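Local atomic coordinates of metallophosphoesterase (Clostridium thermocellum, PDB entry 4J6O), a protein that probably removes phosphate groups, including 2',3'-cyclic phosphates, from RNA ends as the manganese-dependent phosphatase module of the bacterial Pnkp-Hen1 RNA repair system. Residues G57-R69 with M83-D97. Sequence-based numbering, arbitrary orientation.
With MN (manganese (II) ion), chain J; CIT (citric acid), chain K.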
ATOM      1  N   GLY A  57      15.604 -15.127  -1.687  1.00 39.97           N
ATOM      2  CA  GLY A  57      14.737 -15.146  -0.527  1.00 34.35           C
ATOM      3  C   GLY A  57      14.233 -13.774  -0.039  1.00 54.23           C
ATOM      4  O   GLY A  57      13.909 -13.586   1.150  1.00 37.16           O
ATOM      5  N   ARG A  58      14.189 -12.802  -0.941  1.00 33.95           N
ATOM      6  CA  ARG A  58      13.672 -11.468  -0.604  1.00 36.43           C
ATOM      7  C   ARG A  58      12.170 -11.543  -0.444  1.00 30.53           C
ATOM      8  O   ARG A  58      11.538 -12.444  -0.982  1.00 30.15           O
ATOM      9  CB  ARG A  58      14.044 -10.457  -1.691  1.00 30.28           C
ATOM     10  CG  ARG A  58      15.546 -10.358  -1.888  1.00 29.15           C
ATOM     11  CD  ARG A  58      15.893  -9.195  -2.809  1.00 30.61           C
ATOM     12  NE  ARG A  58      15.654  -7.884  -2.182  1.00 27.70           N
ATOM     13  CZ  ARG A  58      16.550  -7.160  -1.505  1.00 31.81           C
ATOM     14  NH1 ARG A  58      16.175  -5.961  -1.046  1.00 27.91           N
ATOM     15  NH2 ARG A  58      17.834  -7.602  -1.344  1.00 30.57           N
ATOM     16  N   LYS A  59      11.616 -10.596   0.316  1.00 26.43           N
ATOM     17  CA  LYS A  59      10.161 -10.534   0.597  1.00 24.25           C
ATOM     18  C   LYS A  59       9.655  -9.158   0.240  1.00 24.47           C
ATOM     19  O   LYS A  59      10.389  -8.222   0.310  1.00 24.82           O
ATOM     20  CB  LYS A  59       9.849 -10.857   2.050  1.00 26.86           C
ATOM     21  CG  LYS A  59      10.244 -12.315   2.419  1.00 29.32           C
ATOM     22  CD  LYS A  59       9.552 -12.738   3.702  1.00 37.66           C
ATOM     23  CE  LYS A  59       9.986 -14.187   4.020  1.00 48.26           C
ATOM     24  NZ  LYS A  59       9.265 -14.759   5.181  1.00 58.07           N
ATOM     25  N   VAL A  60       8.395  -9.082  -0.149  1.00 22.89           N
ATOM     26  CA  VAL A  60       7.772  -7.821  -0.541  1.00 20.13           C
ATOM     27  C   VAL A  60       6.902  -7.302   0.601  1.00 20.81           C
ATOM     28  O   VAL A  60       6.130  -8.063   1.226  1.00 23.48           O
ATOM     29  CB  VAL A  60       6.869  -7.993  -1.785  1.00 21.44           C
ATOM     30  CG1 VAL A  60       6.153  -6.626  -2.121  1.00 19.74           C
ATOM     31  CG2 VAL A  60       7.657  -8.470  -2.994  1.00 25.41           C
ATOM     32  N   LEU A  61       6.945  -5.987   0.790  1.00 18.95           N
ATOM     33  CA  LEU A  61       6.018  -5.328   1.722  1.00 17.48           C
ATOM     34  C   LEU A  61       5.189  -4.333   0.938  1.00 19.02           C
ATOM     35  O   LEU A  61       5.743  -3.391   0.389  1.00 18.54           O
ATOM     36  CB  LEU A  61       6.804  -4.578   2.805  1.00 20.92           C
ATOM     37  CG  LEU A  61       7.758  -5.421   3.641  1.00 22.64           C
ATOM     38  CD1 LEU A  61       8.436  -4.482   4.645  1.00 26.55           C
ATOM     39  CD2 LEU A  61       7.054  -6.558   4.372  1.00 24.90           C
ATOM     40  N   PHE A  62       3.871  -4.571   0.846  1.00 17.34           N
ATOM     41  CA  PHE A  62       2.999  -3.667   0.078  1.00 16.70           C
ATOM     42  C   PHE A  62       2.460  -2.639   1.027  1.00 18.00           C
ATOM     43  O   PHE A  62       2.019  -2.998   2.123  1.00 19.10           O
ATOM     44  CB  PHE A  62       1.838  -4.439  -0.557  1.00 16.48           C
ATOM     45  CG  PHE A  62       2.238  -5.359  -1.701  1.00 16.85           C
ATOM     46  CD1 PHE A  62       2.501  -4.853  -2.968  1.00 18.18           C
ATOM     47  CD2 PHE A  62       2.356  -6.743  -1.507  1.00 19.12           C
ATOM     48  CE1 PHE A  62       2.872  -5.716  -4.022  1.00 18.93           C
ATOM     49  CE2 PHE A  62       2.736  -7.603  -2.576  1.00 22.55           C
ATOM     50  CZ  PHE A  62       2.988  -7.080  -3.830  1.00 20.80           C
ATOM     51  N   LEU A  63       2.423  -1.385   0.563  1.00 15.71           N
ATOM     52  CA  LEU A  63       1.992  -0.253   1.403  1.00 15.70           C
ATOM     53  C   LEU A  63       0.505   0.017   1.259  1.00 20.68           C
ATOM     54  O   LEU A  63      -0.039   0.971   1.879  1.00 21.46           O
ATOM     55  CB  LEU A  63       2.809   0.980   1.114  1.00 16.11           C
ATOM     56  CG  LEU A  63       4.293   0.860   1.418  1.00 17.00           C
ATOM     57  CD1 LEU A  63       4.961   2.219   1.144  1.00 16.47           C
ATOM     58  CD2 LEU A  63       4.469   0.491   2.889  1.00 20.97           C
ATOM     59  N   GLY A  64      -0.151  -0.846   0.519  1.00 18.51           N
ATOM     60  CA  GLY A  64      -1.598  -0.796   0.366  1.00 20.48           C
ATOM     61  C   GLY A  64      -2.052   0.128  -0.749  1.00 20.50           C
ATOM     62  O   GLY A  64      -1.247   0.540  -1.614  1.00 18.58           O
ATOM     63  N   ASP A  65      -3.326   0.468  -0.749  1.00 17.48           N
ATOM     64  CA  ASP A  65      -4.000   1.177  -1.871  1.00 16.91           C
ATOM     65  C   ASP A  65      -3.798   0.356  -3.148  1.00 18.40           C
ATOM     66  O   ASP A  65      -3.287   0.824  -4.171  1.00 19.43           O
ATOM     67  CB  ASP A  65      -3.519   2.609  -2.022  1.00 18.78           C
ATOM     68  CG  ASP A  65      -4.448   3.614  -1.278  1.00 23.92           C
ATOM     69  OD1 ASP A  65      -5.286   3.126  -0.509  1.00 19.19           O
ATOM     70  OD2 ASP A  65      -4.326   4.835  -1.445  1.00 18.58           O
ATOM     71  N   LEU A  66      -4.176  -0.919  -3.040  1.00 18.99           N
ATOM     72  CA  LEU A  66      -4.154  -1.892  -4.173  1.00 18.72           C
ATOM     73  C   LEU A  66      -5.268  -1.632  -5.165  1.00 21.32           C
ATOM     74  O   LEU A  66      -5.112  -1.907  -6.366  1.00 20.94           O
ATOM     75  CB  LEU A  66      -4.325  -3.327  -3.607  1.00 19.86           C
ATOM     76  CG  LEU A  66      -3.386  -3.722  -2.493  1.00 22.23           C
ATOM     77  CD1 LEU A  66      -3.766  -5.184  -2.116  1.00 25.15           C
ATOM     78  CD2 LEU A  66      -1.921  -3.624  -2.917  1.00 18.72           C
ATOM     79  N   VAL A  67      -6.388  -1.075  -4.664  1.00 20.23           N
ATOM     80  CA  VAL A  67      -7.588  -0.963  -5.470  1.00 21.48           C
ATOM     81  C   VAL A  67      -7.873   0.470  -5.878  1.00 21.36           C
ATOM     82  O   VAL A  67      -7.178   1.378  -5.459  1.00 22.03           O
ATOM     83  CB  VAL A  67      -8.798  -1.548  -4.679  1.00 22.62           C
ATOM     84  CG1 VAL A  67      -8.504  -3.008  -4.233  1.00 23.36           C
ATOM     85  CG2 VAL A  67      -9.078  -0.714  -3.433  1.00 23.90           C
ATOM     86  N   ASP A  68      -8.849   0.631  -6.785  1.00 24.28           N
ATOM     87  CA  ASP A  68      -9.320   1.923  -7.317  1.00 21.71           C
ATOM     88  C   ASP A  68      -8.472   2.469  -8.444  1.00 25.07           C
ATOM     89  O   ASP A  68      -7.259   2.222  -8.488  1.00 22.70           O
ATOM     90  CB  ASP A  68      -9.464   2.965  -6.202  1.00 24.12           C
ATOM     91  CG  ASP A  68     -10.628   2.633  -5.235  1.00 27.87           C
ATOM     92  OD1 ASP A  68     -11.285   1.589  -5.401  1.00 27.14           O
ATOM     93  OD2 ASP A  68     -10.822   3.416  -4.294  1.00 29.14           O
ATOM     94  N   ARG A  69      -9.138   3.132  -9.395  1.00 25.66           N
ATOM     95  CA  ARG A  69      -8.545   3.977 -10.442  1.00 24.51           C
ATOM     96  C   ARG A  69      -8.022   3.226 -11.637  1.00 25.77           C
ATOM     97  O   ARG A  69      -8.388   3.513 -12.777  1.00 27.32           O
ATOM     98  CB  ARG A  69      -7.435   4.892  -9.950  1.00 21.78           C
ATOM     99  CG  ARG A  69      -7.918   5.948  -8.939  1.00 24.59           C
ATOM    100  CD  ARG A  69      -6.796   6.892  -8.578  1.00 25.47           C
ATOM    101  NE  ARG A  69      -7.252   7.979  -7.686  1.00 24.28           N
ATOM    102  CZ  ARG A  69      -6.899   8.092  -6.412  1.00 24.51           C
ATOM    103  NH1 ARG A  69      -6.126   7.170  -5.826  1.00 23.46           N
ATOM    104  NH2 ARG A  69      -7.345   9.122  -5.679  1.00 25.04           N
ATOM    105  N   MET A  83       0.589 -13.741  -2.773  1.00 27.12           N
ATOM    106  CA  MET A  83       1.896 -13.486  -2.221  1.00 26.19           C
ATOM    107  C   MET A  83       1.853 -13.499  -0.728  1.00 32.80           C
ATOM    108  O   MET A  83       2.770 -13.995  -0.082  1.00 29.05           O
ATOM    109  CB  MET A  83       2.434 -12.145  -2.758  1.00 27.90           C
ATOM    110  CG  MET A  83       2.749 -12.250  -4.244  1.00 23.34           C
ATOM    111  SD  MET A  83       3.369 -10.700  -4.949  1.00 25.62           S
ATOM    112  CE  MET A  83       4.903 -10.595  -4.192  1.00 23.79           C
ATOM    113  N   VAL A  84       0.794 -12.927  -0.175  1.00 28.13           N
ATOM    114  CA  VAL A  84       0.672 -12.883   1.272  1.00 31.07           C
ATOM    115  C   VAL A  84       0.465 -14.326   1.710  1.00 40.64           C
ATOM    116  O   VAL A  84       1.032 -14.765   2.693  1.00 37.64           O
ATOM    117  CB  VAL A  84      -0.487 -11.978   1.703  1.00 25.23           C
ATOM    118  CG1 VAL A  84      -0.764 -12.106   3.188  1.00 35.68           C
ATOM    119  CG2 VAL A  84      -0.142 -10.501   1.382  1.00 24.32           C
ATOM    120  N   LYS A  85      -0.309 -15.080   0.944  1.00 31.51           N
ATOM    121  CA  LYS A  85      -0.614 -16.476   1.361  1.00 30.57           C
ATOM    122  C   LYS A  85       0.578 -17.452   1.268  1.00 51.31           C
ATOM    123  O   LYS A  85       0.726 -18.361   2.084  1.00 39.16           O
ATOM    124  CB  LYS A  85      -1.832 -16.946   0.554  1.00 35.59           C
ATOM    125  CG  LYS A  85      -2.371 -18.304   0.922  1.00 56.36           C
ATOM    126  CD  LYS A  85      -3.865 -18.348   0.622  1.00 60.18           C
ATOM    127  CE  LYS A  85      -4.159 -19.291  -0.536  1.00 91.00           C
ATOM    128  NZ  LYS A  85      -5.538 -19.893  -0.470  1.00 78.29           N
ATOM    129  N   SER A  86       1.444 -17.247   0.288  1.00 37.12           N
ATOM    130  CA  SER A  86       2.608 -18.111   0.084  1.00 33.48           C
ATOM    131  C   SER A  86       3.750 -17.700   1.023  1.00 63.88           C
ATOM    132  O   SER A  86       4.793 -18.380   1.108  1.00 49.95           O
ATOM    133  CB  SER A  86       3.058 -18.055  -1.390  1.00 59.91           C
ATOM    134  OG  SER A  86       3.703 -16.820  -1.705  1.00 51.35           O
ATOM    135  N   GLY A  87       3.547 -16.582   1.721  1.00 35.68           N
ATOM    136  CA  GLY A  87       4.514 -16.018   2.639  1.00 38.35           C
ATOM    137  C   GLY A  87       5.648 -15.194   2.061  1.00 36.69           C
ATOM    138  O   GLY A  87       6.640 -14.943   2.749  1.00 38.41           O
ATOM    139  N   ILE A  88       5.515 -14.694   0.838  1.00 26.67           N
ATOM    140  CA  ILE A  88       6.600 -13.925   0.268  1.00 24.26           C
ATOM    141  C   ILE A  88       6.294 -12.432   0.413  1.00 27.03           C
ATOM    142  O   ILE A  88       7.155 -11.600   0.207  1.00 26.13           O
ATOM    143  CB  ILE A  88       6.870 -14.291  -1.197  1.00 26.47           C
ATOM    144  CG1 ILE A  88       8.216 -13.757  -1.668  1.00 29.49           C
ATOM    145  CG2 ILE A  88       5.680 -13.902  -2.130  1.00 33.39           C
ATOM    146  CD1 ILE A  88       8.699 -14.446  -2.956  1.00 36.18           C
ATOM    147  N   ALA A  89       5.086 -12.139   0.841  1.00 25.57           N
ATOM    148  CA  ALA A  89       4.731 -10.729   1.086  1.00 26.50           C
ATOM    149  C   ALA A  89       3.936 -10.476   2.371  1.00 21.19           C
ATOM    150  O   ALA A  89       3.267 -11.366   2.925  1.00 27.18           O
ATOM    151  CB  ALA A  89       3.944 -10.173  -0.109  1.00 28.17           C
ATOM    152  N   LEU A  90       4.019  -9.224   2.827  1.00 22.44           N
ATOM    153  CA  LEU A  90       3.043  -8.708   3.764  1.00 22.77           C
ATOM    154  C   LEU A  90       2.404  -7.447   3.146  1.00 19.32           C
ATOM    155  O   LEU A  90       2.935  -6.858   2.220  1.00 22.48           O
ATOM    156  CB  LEU A  90       3.668  -8.295   5.098  1.00 25.16           C
ATOM    157  CG  LEU A  90       4.420  -9.355   5.937  1.00 32.98           C
ATOM    158  CD1 LEU A  90       5.118  -8.700   7.104  1.00 29.09           C
ATOM    159  CD2 LEU A  90       3.473 -10.421   6.397  1.00 30.39           C
ATOM    160  N   CYS A  91       1.235  -7.094   3.654  1.00 21.83           N
ATOM    161  CA  CYS A  91       0.522  -5.924   3.134  1.00 22.09           C
ATOM    162  C   CYS A  91      -0.083  -5.164   4.303  1.00 20.97           C
ATOM    163  O   CYS A  91      -0.611  -5.771   5.286  1.00 25.92           O
ATOM    164  CB  CYS A  91      -0.599  -6.404   2.204  1.00 24.98           C
ATOM    165  SG  CYS A  91      -1.441  -5.079   1.249  1.00 25.00           S
ATOM    166  N   VAL A  92       0.017  -3.841   4.239  1.00 20.66           N
ATOM    167  CA  VAL A  92      -0.671  -2.986   5.208  1.00 19.54           C
ATOM    168  C   VAL A  92      -1.739  -2.282   4.400  1.00 20.39           C
ATOM    169  O   VAL A  92      -1.690  -2.169   3.167  1.00 19.71           O
ATOM    170  CB  VAL A  92       0.291  -1.988   5.933  1.00 17.43           C
ATOM    171  CG1 VAL A  92       1.308  -2.786   6.734  1.00 19.65           C
ATOM    172  CG2 VAL A  92       1.021  -1.080   4.939  1.00 20.19           C
ATOM    173  N   PRO A  93      -2.780  -1.864   5.076  1.00 21.85           N
ATOM    174  CA  PRO A  93      -3.914  -1.340   4.347  1.00 19.16           C
ATOM    175  C   PRO A  93      -3.802   0.142   4.003  1.00 20.68           C
ATOM    176  O   PRO A  93      -3.319   0.935   4.779  1.00 19.59           O
ATOM    177  CB  PRO A  93      -5.068  -1.566   5.355  1.00 21.41           C
ATOM    178  CG  PRO A  93      -4.416  -1.307   6.683  1.00 19.11           C
ATOM    179  CD  PRO A  93      -3.034  -2.007   6.516  1.00 21.75           C
ATOM    180  N   GLY A  94      -4.313   0.492   2.807  1.00 21.02           N
ATOM    181  CA  GLY A  94      -4.503   1.886   2.455  1.00 20.66           C
ATOM    182  C   GLY A  94      -5.960   2.288   2.705  1.00 22.27           C
ATOM    183  O   GLY A  94      -6.848   1.412   2.873  1.00 20.19           O
ATOM    184  N   ASN A  95      -6.220   3.593   2.667  1.00 21.53           N
ATOM    185  CA  ASN A  95      -7.553   4.105   2.857  0.57 35.70           C
ATOM    186  C   ASN A  95      -8.539   3.541   1.822  1.00 18.39           C
ATOM    187  O   ASN A  95      -9.731   3.280   2.122  1.00 23.93           O
ATOM    188  CB  ASN A  95      -7.526   5.663   2.874  0.57 29.85           C
ATOM    189  CG  ASN A  95      -6.722   6.316   1.684  0.57 31.19           C
ATOM    190  OD1 ASN A  95      -5.611   5.884   1.226  0.57 18.75           O
ATOM    191  ND2 ASN A  95      -7.302   7.415   1.204  0.57 46.92           N
ATOM    192  N   HIS A  96      -8.074   3.400   0.581  1.00 19.45           N
ATOM    193  CA  HIS A  96      -8.968   2.918  -0.453  1.00 20.68           C
ATOM    194  C   HIS A  96      -9.349   1.479  -0.198  1.00 21.69           C
ATOM    195  O   HIS A  96     -10.487   1.082  -0.528  1.00 25.76           O
ATOM    196  CB  HIS A  96      -8.287   3.051  -1.849  1.00 22.42           C
ATOM    197  CG  HIS A  96      -8.170   4.469  -2.317  1.00 21.75           C
ATOM    198  ND1 HIS A  96      -8.953   4.986  -3.321  1.00 27.45           N
ATOM    199  CD2 HIS A  96      -7.357   5.484  -1.907  1.00 22.50           C
ATOM    200  CE1 HIS A  96      -8.651   6.259  -3.501  1.00 28.44           C
ATOM    201  NE2 HIS A  96      -7.694   6.589  -2.650  1.00 24.23           N
ATOM    202  N   ASP A  97      -8.414   0.690   0.305  1.00 20.71           N
ATOM    203  CA  ASP A  97      -8.698  -0.731   0.554  1.00 22.51           C
ATOM    204  C   ASP A  97      -9.787  -0.892   1.624  1.00 23.33           C
ATOM    205  O   ASP A  97     -10.739  -1.685   1.459  1.00 26.34           O
ATOM    206  CB  ASP A  97      -7.424  -1.454   1.025  1.00 22.82           C
ATOM    207  CG  ASP A  97      -6.218  -1.231   0.042  1.00 23.03           C
ATOM    208  OD1 ASP A  97      -6.404  -1.270  -1.177  1.00 24.13           O
ATOM    209  OD2 ASP A  97      -5.118  -1.027   0.564  1.00 24.17           O
TER
HETATM  210 MN    MN J 508      -3.313   6.043  -2.915  1.00 18.86          MN
HETATM  211  C1  CIT K 509      -3.247   8.238  -0.341  1.00 27.76           C
HETATM  212  O1  CIT K 509      -2.705   7.449  -1.208  1.00 25.62           O
HETATM  213  O2  CIT K 509      -3.192   7.834   0.860  1.00 26.16           O
HETATM  214  C2  CIT K 509      -3.902   9.544  -0.736  1.00 27.11           C
HETATM  215  C3  CIT K 509      -5.117   9.306  -1.644  1.00 27.53           C
HETATM  216  O7  CIT K 509      -5.920   8.331  -0.902  1.00 27.83           O
HETATM  217  C4  CIT K 509      -5.661  10.739  -1.565  1.00 28.49           C
HETATM  218  C5  CIT K 509      -6.890  10.311  -2.334  1.00 31.58           C
HETATM  219  O3  CIT K 509      -7.480   9.396  -2.952  1.00 35.07           O
HETATM  220  O4  CIT K 509      -7.644  11.320  -2.410  1.00 39.43           O
HETATM  221  C6  CIT K 509      -4.680   8.687  -2.983  1.00 27.05           C
HETATM  222  O5  CIT K 509      -4.959   7.477  -3.152  1.00 26.82           O
HETATM  223  O6  CIT K 509      -4.015   9.466  -3.745  1.00 27.49           O
HETATM  224  O   HOH W   1     -12.302   2.969  -2.091  1.00 31.61           O
HETATM  225  O   HOH W   2      -2.105   7.411  -4.328  1.00 20.73           O
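The Asp68 carboxylate and the His96 ring are turned 80° against each other, and ND1 of His96 gives a hydrogen bond to OD2 of Asp68 (2.6 Å) that stays in the ring plane but reaches the anti side of the acid. Thr118 takes the other oxygen of Asp68. Thus fixed in rotation, His96 turns NE2 to O3 of a citrate probably from the crystallisation liquor, 2.8 Å away, while the Arg69 guanidinium lays one face over CE1 of the ring and bonds the citrate through NH1 and NH2. Asp65 divides its labour: OD2 binds manganese at 2.2 Å, and OD1 accepts the backbone N of His96. Behind it, buried Asp97 ties this loop to the start of helix 95-104, OD2 taking N of Asp65 (2.7 Å) and of Gly94 from the same face, OD1 that of Leu66. Farther back, strands 59-62 and 89-91 pair in parallel. There Phe62 presents its edge to SD of Met83, 3.8 Å from CZ, and Val60 CG1 covers one ring face. A beta-alpha-beta unit thus sets metal ligand Asp65 beside site-facing His96, on the GDxVDRG and GNHD signatures of calcineurin-like phosphoesterases; Asp19 and His21 complete the protein ligands.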